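PDB 2CZD: orotidine 5'-phosphate decarboxylase from Pyrococcus horikoshii, which probably catalyses the decarboxylation of orotidine 5'-monophosphate to UMP, the last step of de novo UMP synthesis. Local coordinates for residues E132-I137 and G156-A161; V84-G89 and I102-E107; E10-I15 and I43-E48; D23-I28 and T50-I55; E144-I149 and V175-D180. All coordinates share one frame; numbering follows the deposited sequence.

Interaction 1 of 5, residues E132-I137 and G156-A161; sequences EPFGVI and GIKILA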
# COMPACT_ATOMS: atom_id res chain seq x y z
N GLU B 132 -5.17 14.99 -13.45
CA GLU B 132 -4.98 16.27 -12.77
C GLU B 132 -5.11 16.18 -11.24
O GLU B 132 -6.01 16.77 -10.63
CB GLU B 132 -5.92 17.36 -13.34
CG GLU B 132 -5.69 17.61 -14.82
CD GLU B 132 -6.67 18.63 -15.41
OE1 GLU B 132 -6.55 18.91 -16.62
OE2 GLU B 132 -7.56 19.13 -14.69
N PRO B 133 -4.23 15.40 -10.60
CA PRO B 133 -4.24 15.26 -9.14
C PRO B 133 -3.70 16.58 -8.56
O PRO B 133 -3.24 17.45 -9.30
CB PRO B 133 -3.23 14.13 -8.89
CG PRO B 133 -2.21 14.38 -9.98
CD PRO B 133 -3.10 14.65 -11.19
N PHE B 134 -3.76 16.72 -7.25
CA PHE B 134 -3.20 17.92 -6.62
C PHE B 134 -1.71 18.01 -6.96
O PHE B 134 -1.19 19.08 -7.25
CB PHE B 134 -3.36 17.85 -5.10
CG PHE B 134 -2.60 18.94 -4.35
CD1 PHE B 134 -1.38 18.67 -3.74
CD2 PHE B 134 -3.12 20.23 -4.27
CE1 PHE B 134 -0.68 19.65 -3.05
CE2 PHE B 134 -2.43 21.22 -3.58
CZ PHE B 134 -1.20 20.94 -2.97
N GLY B 135 -1.02 16.87 -6.92
CA GLY B 135 0.39 16.88 -7.22
C GLY B 135 0.99 15.51 -7.48
O GLY B 135 0.28 14.51 -7.50
N VAL B 136 2.30 15.51 -7.72
CA VAL B 136 3.07 14.28 -7.92
C VAL B 136 4.36 14.46 -7.15
O VAL B 136 4.73 15.57 -6.78
CB VAL B 136 3.42 14.00 -9.41
CG1 VAL B 136 2.15 13.86 -10.23
CG2 VAL B 136 4.33 15.08 -9.97
N ILE B 137 5.05 13.34 -6.90
CA ILE B 137 6.32 13.39 -6.19
C ILE B 137 7.49 13.29 -7.17
O ILE B 137 7.45 12.53 -8.14
CB ILE B 137 6.39 12.25 -5.16
CG1 ILE B 137 5.38 12.53 -4.03
CG2 ILE B 137 7.81 12.11 -4.63
CD1 ILE B 137 5.33 11.46 -2.98
N GLY B 156 -0.49 23.54 -13.04
CA GLY B 156 -1.63 23.37 -12.18
C GLY B 156 -1.39 22.18 -11.28
O GLY B 156 -1.98 22.11 -10.21
N ILE B 157 -0.58 21.22 -11.73
CA ILE B 157 -0.28 20.07 -10.88
C ILE B 157 1.02 20.38 -10.16
O ILE B 157 2.02 20.70 -10.81
CB ILE B 157 -0.11 18.76 -11.70
CG1 ILE B 157 -1.38 18.50 -12.52
CG2 ILE B 157 0.15 17.57 -10.74
CD1 ILE B 157 -1.28 17.33 -13.49
N LYS B 158 0.99 20.30 -8.83
CA LYS B 158 2.15 20.61 -8.01
C LYS B 158 3.17 19.48 -7.96
O LYS B 158 2.88 18.32 -8.29
CB LYS B 158 1.73 20.91 -6.56
CG LYS B 158 0.61 21.93 -6.38
CD LYS B 158 1.02 23.31 -6.82
CE LYS B 158 -0.11 24.31 -6.58
NZ LYS B 158 0.21 25.70 -7.03
N ILE B 159 4.39 19.84 -7.57
CA ILE B 159 5.45 18.87 -7.40
C ILE B 159 5.95 18.95 -5.95
O ILE B 159 6.22 20.04 -5.43
CB ILE B 159 6.62 19.14 -8.35
CG1 ILE B 159 6.18 18.82 -9.77
CG2 ILE B 159 7.82 18.28 -7.99
CD1 ILE B 159 7.27 19.12 -10.83
N LEU B 160 6.02 17.80 -5.30
CA LEU B 160 6.52 17.71 -3.93
C LEU B 160 7.85 16.96 -4.05
O LEU B 160 7.89 15.89 -4.64
CB LEU B 160 5.55 16.93 -3.03
CG LEU B 160 4.20 17.62 -2.78
CD1 LEU B 160 3.24 17.30 -3.92
CD2 LEU B 160 3.59 17.14 -1.46
N ALA B 161 8.92 17.51 -3.48
CA ALA B 161 10.24 16.90 -3.64
C ALA B 161 10.98 16.50 -2.36
O ALA B 161 11.37 17.36 -1.56
CB ALA B 161 11.15 17.84 -4.45
O HOH W 1 -4.37 19.81 -10.43
O HOH W 2 -2.70 21.39 -7.69
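Phe134 holds CG anti to its backbone N (chi1 170°), and Lys158 sets CG beside its own N (chi1 -50°), which brings Lys158 CG over one face of the Phe134 ring. Lys158 CG lies 4.2 Å from the centroid of the Phe134 ring, displaced toward the rim, a CH-pi contact. A lysine suits this rim of the TIM barrel because its aliphatic part can cover the aromatic while its ammonium leads away. Strands 135-137 and 158-161 are parallel neighbours in the barrel. Lys158 N donates to Phe134 O at 3.0 Å, Val136 N to Lys158 O at 2.9 Å, and Leu160 N to Val136 O at 3.0 Å. Phe134 O also receives a water proton, from a molecule that donates to Gly156 O as well, so the carbonyl is gripped twice where the strands begin. Gly135 suits its place, since a CB there would run into Lys158 O and press on Leu160 CD1. Val136 and Ile159 face the helix layer, where both meet Ile149 of helix 144-150; Leu160, on the barrel's inner side, touches Tyr181 and Ile183. Just before the paired residues, Ile157 packs against Pro133 and the backbone around it: its CD1 is 4.0 Å from Pro133 CD, and its CG2 lies 3.6 Å from Gly135 CA.

Interaction 2 of 5, residues V84-G89 and I102-E107; sequences VHTFVG and IIMVVE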
# COMPACT_ATOMS: atom_id res chain seq x y z
N VAL B 84 -1.20 8.08 -3.84
CA VAL B 84 -1.63 6.86 -4.51
C VAL B 84 -0.71 6.53 -5.67
O VAL B 84 -0.14 7.43 -6.31
CB VAL B 84 -3.07 7.01 -5.06
CG1 VAL B 84 -4.03 7.34 -3.94
CG2 VAL B 84 -3.09 8.11 -6.13
N HIS B 85 -0.52 5.24 -5.93
CA HIS B 85 0.30 4.83 -7.08
C HIS B 85 -0.51 5.00 -8.36
O HIS B 85 -1.74 5.00 -8.33
CB HIS B 85 0.68 3.35 -6.98
CG HIS B 85 2.01 3.11 -6.32
ND1 HIS B 85 3.20 3.45 -6.92
CD2 HIS B 85 2.32 2.54 -5.13
CE1 HIS B 85 4.20 3.10 -6.12
NE2 HIS B 85 3.69 2.54 -5.03
N THR B 86 0.22 5.13 -9.46
CA THR B 86 -0.36 5.24 -10.79
C THR B 86 -0.40 3.86 -11.46
O THR B 86 -1.30 3.58 -12.26
CB THR B 86 0.51 6.15 -11.69
OG1 THR B 86 0.65 7.43 -11.06
CG2 THR B 86 -0.12 6.38 -13.05
N PHE B 87 0.57 3.01 -11.11
CA PHE B 87 0.78 1.67 -11.72
C PHE B 87 -0.43 0.74 -11.77
O PHE B 87 -0.60 0.00 -12.73
CB PHE B 87 1.94 0.96 -10.97
CG PHE B 87 2.90 0.17 -11.84
CD1 PHE B 87 2.47 -0.91 -12.60
CD2 PHE B 87 4.26 0.48 -11.84
CE1 PHE B 87 3.40 -1.67 -13.36
CE2 PHE B 87 5.19 -0.29 -12.61
CZ PHE B 87 4.74 -1.35 -13.36
N VAL B 88 -1.26 0.79 -10.74
CA VAL B 88 -2.39 -0.11 -10.63
C VAL B 88 -3.57 0.24 -11.53
O VAL B 88 -4.48 -0.56 -11.69
CB VAL B 88 -2.78 -0.24 -9.12
CG1 VAL B 88 -3.94 -1.21 -8.91
CG2 VAL B 88 -1.57 -0.78 -8.36
N GLY B 89 -3.55 1.43 -12.12
CA GLY B 89 -4.64 1.77 -13.02
C GLY B 89 -5.40 3.02 -12.64
O GLY B 89 -5.41 3.43 -11.48
N ILE B 102 -5.65 13.97 -4.10
CA ILE B 102 -4.61 12.98 -4.23
C ILE B 102 -3.31 13.50 -4.76
O ILE B 102 -3.25 14.55 -5.40
CB ILE B 102 -5.07 11.83 -5.17
CG1 ILE B 102 -5.40 12.37 -6.57
CG2 ILE B 102 -6.28 11.10 -4.56
CD1 ILE B 102 -5.48 11.28 -7.67
N ILE B 103 -2.25 12.74 -4.49
CA ILE B 103 -0.91 13.04 -4.98
C ILE B 103 -0.50 11.71 -5.61
O ILE B 103 -0.59 10.67 -4.97
CB ILE B 103 0.05 13.39 -3.82
CG1 ILE B 103 -0.32 14.77 -3.27
CG2 ILE B 103 1.53 13.35 -4.31
CD1 ILE B 103 0.28 15.08 -1.90
N MET B 104 -0.04 11.73 -6.86
CA MET B 104 0.31 10.50 -7.57
C MET B 104 1.78 10.18 -7.65
O MET B 104 2.60 11.06 -7.80
CB MET B 104 -0.27 10.55 -9.00
CG MET B 104 -1.80 10.56 -9.02
SD MET B 104 -2.49 10.86 -10.68
CE MET B 104 -1.91 9.39 -11.59
N VAL B 105 2.11 8.89 -7.58
CA VAL B 105 3.49 8.44 -7.68
C VAL B 105 3.79 8.17 -9.14
O VAL B 105 3.15 7.30 -9.77
CB VAL B 105 3.73 7.11 -6.92
CG1 VAL B 105 5.16 6.61 -7.18
CG2 VAL B 105 3.47 7.29 -5.42
N VAL B 106 4.76 8.90 -9.67
CA VAL B 106 5.16 8.71 -11.06
C VAL B 106 6.61 8.27 -11.20
O VAL B 106 7.04 7.85 -12.27
CB VAL B 106 4.94 10.01 -11.89
CG1 VAL B 106 3.49 10.44 -11.77
CG2 VAL B 106 5.90 11.12 -11.45
N GLU B 107 7.37 8.37 -10.12
CA GLU B 107 8.78 8.00 -10.13
C GLU B 107 9.19 7.75 -8.68
O GLU B 107 8.70 8.44 -7.78
CB GLU B 107 9.60 9.15 -10.71
CG GLU B 107 11.08 8.83 -10.88
CD GLU B 107 11.85 9.94 -11.59
OE1 GLU B 107 11.42 10.34 -12.69
OE2 GLU B 107 12.87 10.39 -11.05
O HOH W 3 2.95 4.29 -9.58
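Thr86 OG1 donates to Val105 O at 2.8 Å, approaching from above the carbonyl plane. The same oxygen takes a proton from a water 3.0 Å away, so two donors satisfy this carbonyl of a buried residue. That water also accepts from Thr86 N at 2.9 Å and lies in the plane of the His85 ring, at its edge, 2.8 Å from ND1. Thr86 keeps OG1 anti to its carbonyl carbon (chi1 -57°), and both OG1 and CG2 touch the Met104 methyl, the two side chains crossing at about a right angle; threonine thus supplies a hydroxyl and an apolar surface at once. On the other side of the sheet Val105 CG2 lies over one face of the His85 imidazole, toward its rim. Behind this shell run strands 81-85 and 101-105, parallel neighbours of the TIM barrel joined through helix 90-97 in a beta-alpha-beta unit. Val84 N donates to Ile103 O at 2.9 Å, and Val105 N to Val84 O at 3.0 Å. Val84 CG2 packs 4.0 Å from Met104 CG, and Val84 also touches Val96 of helix 90-97. Farther out, His85 NE2 is hydrogen-bonded to Ala61 O of the second subunit, while the His85 side chain comes within about 4 Å of that of Lys59 of its own chain, the proton donor.

Interaction 3 of 5, residues E10-I15 and I43-E48; sequences EGERAI and IRRLKE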
# COMPACT_ATOMS: atom_id res chain seq x y z
N GLU B 10 6.10 7.81 18.05
CA GLU B 10 5.70 7.97 19.43
C GLU B 10 4.66 9.08 19.37
O GLU B 10 4.99 10.26 19.35
CB GLU B 10 6.88 8.40 20.29
CG GLU B 10 6.59 8.36 21.76
CD GLU B 10 7.85 8.43 22.60
OE1 GLU B 10 8.88 7.85 22.18
OE2 GLU B 10 7.82 9.06 23.68
N GLY B 11 3.39 8.68 19.31
CA GLY B 11 2.29 9.62 19.21
C GLY B 11 2.40 10.96 19.92
O GLY B 11 2.28 12.02 19.29
N GLU B 12 2.59 10.93 21.24
CA GLU B 12 2.69 12.17 21.99
C GLU B 12 3.84 13.06 21.52
O GLU B 12 3.68 14.27 21.40
CB GLU B 12 2.86 11.88 23.49
CG GLU B 12 1.65 11.21 24.12
CD GLU B 12 0.38 12.02 23.96
OE1 GLU B 12 0.37 13.22 24.31
OE2 GLU B 12 -0.63 11.46 23.48
N ARG B 13 5.00 12.46 21.25
CA ARG B 13 6.15 13.23 20.80
C ARG B 13 5.89 13.82 19.42
O ARG B 13 6.22 14.98 19.14
CB ARG B 13 7.40 12.36 20.77
CG ARG B 13 8.68 13.16 20.60
CD ARG B 13 9.90 12.35 21.04
NE ARG B 13 10.40 11.48 19.98
CZ ARG B 13 11.20 11.89 18.99
NH1 ARG B 13 11.61 11.02 18.07
NH2 ARG B 13 11.59 13.16 18.93
N ALA B 14 5.31 13.01 18.53
CA ALA B 14 5.02 13.48 17.18
C ALA B 14 4.14 14.74 17.20
O ALA B 14 4.40 15.69 16.46
CB ALA B 14 4.34 12.39 16.39
N ILE B 15 3.11 14.73 18.04
CA ILE B 15 2.20 15.86 18.14
C ILE B 15 2.92 17.09 18.68
O ILE B 15 2.71 18.20 18.19
CB ILE B 15 0.99 15.50 19.04
CG1 ILE B 15 0.15 14.42 18.35
CG2 ILE B 15 0.16 16.72 19.34
CD1 ILE B 15 -0.99 13.90 19.20
N ILE B 43 -4.31 10.72 13.03
CA ILE B 43 -4.54 11.75 12.02
C ILE B 43 -5.51 12.82 12.55
O ILE B 43 -5.28 14.01 12.35
CB ILE B 43 -5.10 11.14 10.72
CG1 ILE B 43 -4.02 10.30 10.04
CG2 ILE B 43 -5.55 12.22 9.77
CD1 ILE B 43 -4.55 9.45 8.89
N ARG B 44 -6.57 12.39 13.22
CA ARG B 44 -7.53 13.36 13.75
C ARG B 44 -6.91 14.13 14.89
O ARG B 44 -7.14 15.34 15.03
CB ARG B 44 -8.82 12.69 14.22
CG ARG B 44 -9.86 13.68 14.80
CD ARG B 44 -10.39 14.71 13.78
NE ARG B 44 -11.23 14.12 12.73
CZ ARG B 44 -11.57 14.74 11.61
NH1 ARG B 44 -11.15 15.98 11.37
NH2 ARG B 44 -12.33 14.12 10.71
N ARG B 45 -6.12 13.45 15.71
CA ARG B 45 -5.47 14.12 16.83
C ARG B 45 -4.57 15.23 16.28
O ARG B 45 -4.59 16.37 16.77
CB ARG B 45 -4.62 13.14 17.65
CG ARG B 45 -5.40 12.01 18.30
CD ARG B 45 -4.44 10.98 18.89
NE ARG B 45 -3.50 11.62 19.82
CZ ARG B 45 -2.50 11.00 20.43
NH1 ARG B 45 -2.29 9.70 20.22
NH2 ARG B 45 -1.72 11.67 21.26
N LEU B 46 -3.78 14.89 15.25
CA LEU B 46 -2.90 15.87 14.64
C LEU B 46 -3.70 17.02 14.03
O LEU B 46 -3.34 18.19 14.21
CB LEU B 46 -2.03 15.20 13.55
CG LEU B 46 -0.85 14.33 13.99
CD1 LEU B 46 -0.35 13.47 12.82
CD2 LEU B 46 0.28 15.21 14.53
N LYS B 47 -4.80 16.71 13.36
CA LYS B 47 -5.60 17.77 12.75
C LYS B 47 -6.18 18.70 13.83
O LYS B 47 -6.15 19.91 13.67
CB LYS B 47 -6.75 17.17 11.92
CG LYS B 47 -7.67 18.21 11.28
CD LYS B 47 -6.88 19.23 10.45
CE LYS B 47 -6.17 18.61 9.24
NZ LYS B 47 -7.15 18.17 8.19
N GLU B 48 -6.69 18.12 14.91
CA GLU B 48 -7.27 18.92 15.98
C GLU B 48 -6.23 19.73 16.74
O GLU B 48 -6.47 20.89 17.11
CB GLU B 48 -8.04 18.02 16.95
CG GLU B 48 -9.29 17.38 16.35
CD GLU B 48 -10.41 18.38 16.11
OE1 GLU B 48 -10.67 19.22 17.01
OE2 GLU B 48 -11.03 18.33 15.03
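Glu12 OE2 and Arg45 NH2 make the salt bridge of this contact; the modelled 2.5 Å between them is very short and the N-H points well off the oxygen, so its exact geometry is doubtful. The carboxylate reaches the edge of the guanidinium, with the two planes 21° apart, and its OE2 does the touching. Glu12 bends at chi2 to bring CD round toward Arg45, whose own chain runs out straight before turning at chi3 (55°). Beside this bridge lies Ile15, whose long branch reaches across from helix 11-21: its CD1 approaches the guanidinium obliquely, nearest to Arg45 NH2 at a tight 3.1 Å, and is 4.0 Å from Arg45 CB. The helices concerned, 11-21 and 41-50, belong to the outer layer of the TIM barrel. Their segment axes stay 10.7 Å apart at 30°, so side chains rather than backbones close the distance. An alanine in place of Arg45 would probably leave the Glu12 carboxylate without its charged mate and take the guanidinium's cover from Ile15 CD1, keeping only the CB contact. Deeper in, Ile15 CG1 packs 3.9 Å from Leu46 CD2, and the two side chains are inclined to each other. Leucine serves here because its branched end can touch Ile15 while the residue also meets Leu6 of a loop and Ile54 of strand 53-60.

Interaction 4 of 5, residues D23-I28 and T50-I55; sequences DYISMI and TGVEII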
# COMPACT_ATOMS: atom_id res chain seq x y z
N ASP B 23 4.62 26.90 12.57
CA ASP B 23 4.85 28.19 11.93
C ASP B 23 5.66 28.13 10.64
O ASP B 23 5.51 28.99 9.76
CB ASP B 23 5.55 29.15 12.91
CG ASP B 23 4.63 29.61 14.04
OD1 ASP B 23 5.12 30.30 14.96
OD2 ASP B 23 3.42 29.30 14.02
N TYR B 24 6.50 27.10 10.51
CA TYR B 24 7.34 27.00 9.34
C TYR B 24 7.08 25.86 8.37
O TYR B 24 7.92 25.61 7.51
CB TYR B 24 8.81 26.97 9.76
CG TYR B 24 9.20 28.17 10.58
CD1 TYR B 24 9.31 28.09 11.96
CD2 TYR B 24 9.43 29.40 9.97
CE1 TYR B 24 9.63 29.21 12.73
CE2 TYR B 24 9.75 30.53 10.72
CZ TYR B 24 9.85 30.43 12.10
OH TYR B 24 10.16 31.54 12.86
N ILE B 25 5.94 25.19 8.49
CA ILE B 25 5.61 24.08 7.59
C ILE B 25 4.22 24.27 7.01
O ILE B 25 3.37 24.95 7.60
CB ILE B 25 5.70 22.71 8.31
CG1 ILE B 25 4.68 22.65 9.45
CG2 ILE B 25 7.10 22.52 8.89
CD1 ILE B 25 4.46 21.23 9.97
N SER B 26 3.99 23.70 5.83
CA SER B 26 2.70 23.81 5.17
C SER B 26 1.84 22.57 5.30
O SER B 26 0.59 22.65 5.22
CB SER B 26 2.91 24.12 3.69
OG SER B 26 3.62 25.34 3.55
N MET B 27 2.48 21.42 5.51
CA MET B 27 1.74 20.16 5.67
C MET B 27 2.55 19.17 6.49
O MET B 27 3.76 19.28 6.58
CB MET B 27 1.46 19.52 4.31
CG MET B 27 0.63 20.39 3.39
SD MET B 27 0.12 19.47 1.95
CE MET B 27 -0.29 20.81 0.78
N ILE B 28 1.84 18.20 7.06
CA ILE B 28 2.45 17.13 7.82
C ILE B 28 2.14 15.88 7.01
O ILE B 28 1.00 15.68 6.57
CB ILE B 28 1.79 16.97 9.20
CG1 ILE B 28 2.03 18.24 10.02
CG2 ILE B 28 2.35 15.74 9.90
CD1 ILE B 28 1.16 18.32 11.28
N THR B 50 -3.01 20.69 15.68
CA THR B 50 -2.20 21.63 14.90
C THR B 50 -2.89 22.46 13.82
O THR B 50 -2.38 23.51 13.44
CB THR B 50 -1.06 20.88 14.17
OG1 THR B 50 -1.61 20.22 13.02
CG2 THR B 50 -0.43 19.85 15.08
N GLY B 51 -4.02 21.99 13.31
CA GLY B 51 -4.71 22.74 12.27
C GLY B 51 -3.90 22.79 10.98
O GLY B 51 -4.18 23.58 10.08
N VAL B 52 -2.88 21.93 10.90
CA VAL B 52 -2.02 21.86 9.71
C VAL B 52 -2.55 20.77 8.77
O VAL B 52 -3.00 19.72 9.25
CB VAL B 52 -0.57 21.51 10.10
CG1 VAL B 52 0.28 21.40 8.85
CG2 VAL B 52 0.01 22.62 10.99
N GLU B 53 -2.50 21.01 7.47
CA GLU B 53 -2.99 20.03 6.49
C GLU B 53 -2.18 18.74 6.58
O GLU B 53 -0.98 18.76 6.86
CB GLU B 53 -2.93 20.60 5.08
CG GLU B 53 -4.11 21.53 4.78
CD GLU B 53 -4.11 22.06 3.37
OE1 GLU B 53 -5.08 22.77 3.02
OE2 GLU B 53 -3.16 21.79 2.60
N ILE B 54 -2.85 17.62 6.34
CA ILE B 54 -2.22 16.31 6.42
C ILE B 54 -2.20 15.50 5.14
O ILE B 54 -3.21 15.39 4.45
CB ILE B 54 -2.91 15.45 7.52
CG1 ILE B 54 -2.76 16.14 8.88
CG2 ILE B 54 -2.30 14.05 7.57
CD1 ILE B 54 -3.60 15.50 9.97
N ILE B 55 -1.02 14.98 4.81
CA ILE B 55 -0.87 14.10 3.67
C ILE B 55 -0.69 12.68 4.22
O ILE B 55 0.18 12.45 5.06
CB ILE B 55 0.38 14.41 2.84
CG1 ILE B 55 0.27 15.78 2.20
CG2 ILE B 55 0.56 13.34 1.72
CD1 ILE B 55 1.63 16.30 1.65
O HOH W 4 -1.55 23.61 6.65
O HOH W 5 -1.00 23.59 3.07
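Strands 27-31 and 53-60 run parallel and side by side in the barrel wall; Met27 and Ile28 meet Glu53 to Ile55 in the strand part of this contact, with Thr50 and Val52 before them. Ile28 N donates to Glu53 O at 2.9 Å, and Ile55 N to Ile28 O at 2.8 Å, so Ile28 is held by both its amide and its carbonyl. Met27 keeps its chain extended beyond CG, chi2 (-170°) placing SD and chi3 (-161°) placing CE. Its SD rests 3.5 Å from Ile55 CD1, and its CE lies 3.5 Å from Glu53 OE2. An unbranched, flexible thioether suits a spot where an apolar neighbour and a carboxylate must both be met. An alanine here, without SD and CE, would probably open a gap beside Ile55 CD1 and leave the Glu53 carboxylate without its thioether neighbour. Such hydrophobic filling belongs to the interior of the TIM barrel, where Ile55 also packs on Val3, Tyr81 and Ile83. The opposite face of the strand pair looks to the helices: Ile28 CG1 is 3.8 Å from Val52 CG1, the two side chains crossing at about a right angle, while Ile28 CD1 meets Thr50 OG1 tip to tip. That hydroxyl accepts from Val52 N, an ST turn at the end of helix 41-50, and is also hydrogen-bonded to Leu46 O. At the rim, Ser26 O takes protons from two waters; one accepts from Glu53 N, and the other donates to Glu53 OE2, an oxygen that Tyr81 OH also binds.

Interaction 5 of 5, residues E144-I149 and V175-D180; sequences ERIGYI and VKAGAD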
# COMPACT_ATOMS: atom_id res chain seq x y z
N GLU B 144 18.02 17.34 -11.43
CA GLU B 144 17.53 17.04 -12.77
C GLU B 144 16.13 16.45 -12.84
O GLU B 144 15.37 16.83 -13.72
CB GLU B 144 18.51 16.12 -13.51
CG GLU B 144 17.93 15.50 -14.79
CD GLU B 144 18.93 14.67 -15.59
OE1 GLU B 144 19.72 13.92 -14.97
OE2 GLU B 144 18.90 14.75 -16.84
N ARG B 145 15.78 15.54 -11.93
CA ARG B 145 14.46 14.91 -11.96
C ARG B 145 13.30 15.86 -11.68
O ARG B 145 12.20 15.65 -12.18
CB ARG B 145 14.38 13.73 -11.00
CG ARG B 145 15.48 12.70 -11.19
CD ARG B 145 15.60 12.26 -12.63
NE ARG B 145 14.36 11.68 -13.14
CZ ARG B 145 14.13 11.41 -14.43
NH1 ARG B 145 15.06 11.68 -15.34
NH2 ARG B 145 12.98 10.88 -14.81
N ILE B 146 13.52 16.88 -10.86
CA ILE B 146 12.45 17.83 -10.59
C ILE B 146 12.11 18.55 -11.90
O ILE B 146 10.94 18.64 -12.28
CB ILE B 146 12.87 18.87 -9.52
CG1 ILE B 146 13.07 18.18 -8.16
CG2 ILE B 146 11.80 19.96 -9.41
CD1 ILE B 146 13.61 19.11 -7.06
N GLY B 147 13.14 19.05 -12.57
CA GLY B 147 12.91 19.73 -13.84
C GLY B 147 12.38 18.80 -14.92
O GLY B 147 11.50 19.18 -15.70
N TYR B 148 12.90 17.57 -14.95
CA TYR B 148 12.48 16.59 -15.95
C TYR B 148 10.98 16.39 -15.85
O TYR B 148 10.27 16.37 -16.85
CB TYR B 148 13.18 15.26 -15.72
CG TYR B 148 12.80 14.20 -16.73
CD1 TYR B 148 13.56 14.00 -17.87
CD2 TYR B 148 11.67 13.41 -16.55
CE1 TYR B 148 13.21 13.04 -18.82
CE2 TYR B 148 11.30 12.44 -17.50
CZ TYR B 148 12.09 12.27 -18.62
OH TYR B 148 11.76 11.30 -19.55
N ILE B 149 10.51 16.22 -14.63
CA ILE B 149 9.09 16.00 -14.41
C ILE B 149 8.29 17.27 -14.71
O ILE B 149 7.25 17.23 -15.37
CB ILE B 149 8.83 15.48 -12.97
CG1 ILE B 149 9.41 14.05 -12.87
CG2 ILE B 149 7.34 15.57 -12.60
CD1 ILE B 149 9.41 13.45 -11.46
N VAL B 175 13.32 24.34 -5.33
CA VAL B 175 12.12 25.12 -5.57
C VAL B 175 12.25 25.84 -6.91
O VAL B 175 11.32 25.85 -7.71
CB VAL B 175 11.89 26.13 -4.41
CG1 VAL B 175 10.91 27.21 -4.81
CG2 VAL B 175 11.40 25.38 -3.17
N LYS B 176 13.43 26.40 -7.18
CA LYS B 176 13.63 27.11 -8.45
C LYS B 176 13.51 26.18 -9.67
O LYS B 176 13.12 26.62 -10.76
CB LYS B 176 14.99 27.83 -8.46
CG LYS B 176 15.03 29.07 -7.58
CD LYS B 176 16.43 29.69 -7.61
CE LYS B 176 16.48 31.01 -6.85
NZ LYS B 176 17.82 31.66 -6.96
N ALA B 177 13.80 24.90 -9.47
CA ALA B 177 13.75 23.91 -10.54
C ALA B 177 12.33 23.40 -10.80
O ALA B 177 12.08 22.79 -11.85
CB ALA B 177 14.66 22.74 -10.20
N GLY B 178 11.42 23.61 -9.85
CA GLY B 178 10.05 23.16 -10.06
C GLY B 178 9.35 22.58 -8.85
O GLY B 178 8.18 22.18 -8.94
N ALA B 179 10.03 22.52 -7.72
CA ALA B 179 9.38 21.98 -6.54
C ALA B 179 8.48 23.00 -5.85
O ALA B 179 8.94 24.08 -5.43
CB ALA B 179 10.43 21.48 -5.52
N ASP B 180 7.19 22.69 -5.73
CA ASP B 180 6.29 23.56 -4.99
C ASP B 180 6.46 23.37 -3.48
O ASP B 180 6.25 24.29 -2.70
CB ASP B 180 4.83 23.29 -5.36
CG ASP B 180 4.55 23.63 -6.79
OD1 ASP B 180 4.53 22.71 -7.63
OD2 ASP B 180 4.38 24.84 -7.08
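Ile146 turns its side chain from helix 144-150 toward the end of helix 170-177, and its two branches divide the work. CG2, anti to the backbone N, presses on the turn itself, 3.5 Å from Ala179 N and 3.6 Å from Gly178 C. For the other branch, chi1 (-66°) sets CG1 anti to the carbonyl carbon, and chi2 then extends CD1 to 4.3 Å from Ala179 CB. Ala177 CB also meets Ile146 CG2, at 4.1 Å, and Ala177 O lies 3.7 Å from Gly147 CA. The turn is a Schellman motif: Gly178 takes a positive phi of 142°, and one of its two bonds back into the last turn runs from Gly178 N to Val175 O. Glycine is called for there, since a CB would collide with the preceding carbonyl and crowd Ile146 CG2. Two neighbouring helices of the TIM barrel's outer layer are joined in this way, just before strand 181-184 begins. Ala177 and Ala179, being small, suit the close fit, and Ile146 also reaches Ala161 and substrate-binding Ile164. With no polar bond between the two segments, the contact depends on the fit of methyl groups against a glycine-bearing turn rather than on directional bonding.

All five contacts belong to one eight-stranded TIM barrel. Along the chain, interactions 3 and 4 interleave near the start, interaction 2 follows, and interactions 1 and 5 interleave last. Interactions 1, 2 and 4 join neighbouring strands of the closed sheet. The first two, 11 Å apart between centres, meet where strands 101-105 and 135-137 pair, and interaction 4 reaches both across the barrel interior through Ile55. Interactions 3 and 5 lie in the helical layer, about 31 Å apart between centres, on opposite sides of the chain's centre. Each is joined to the sheet: Ile54 of interaction 4 packs on helix 41-50, and Asp180 N is probably hydrogen-bonded to Ile159 O of interaction 1.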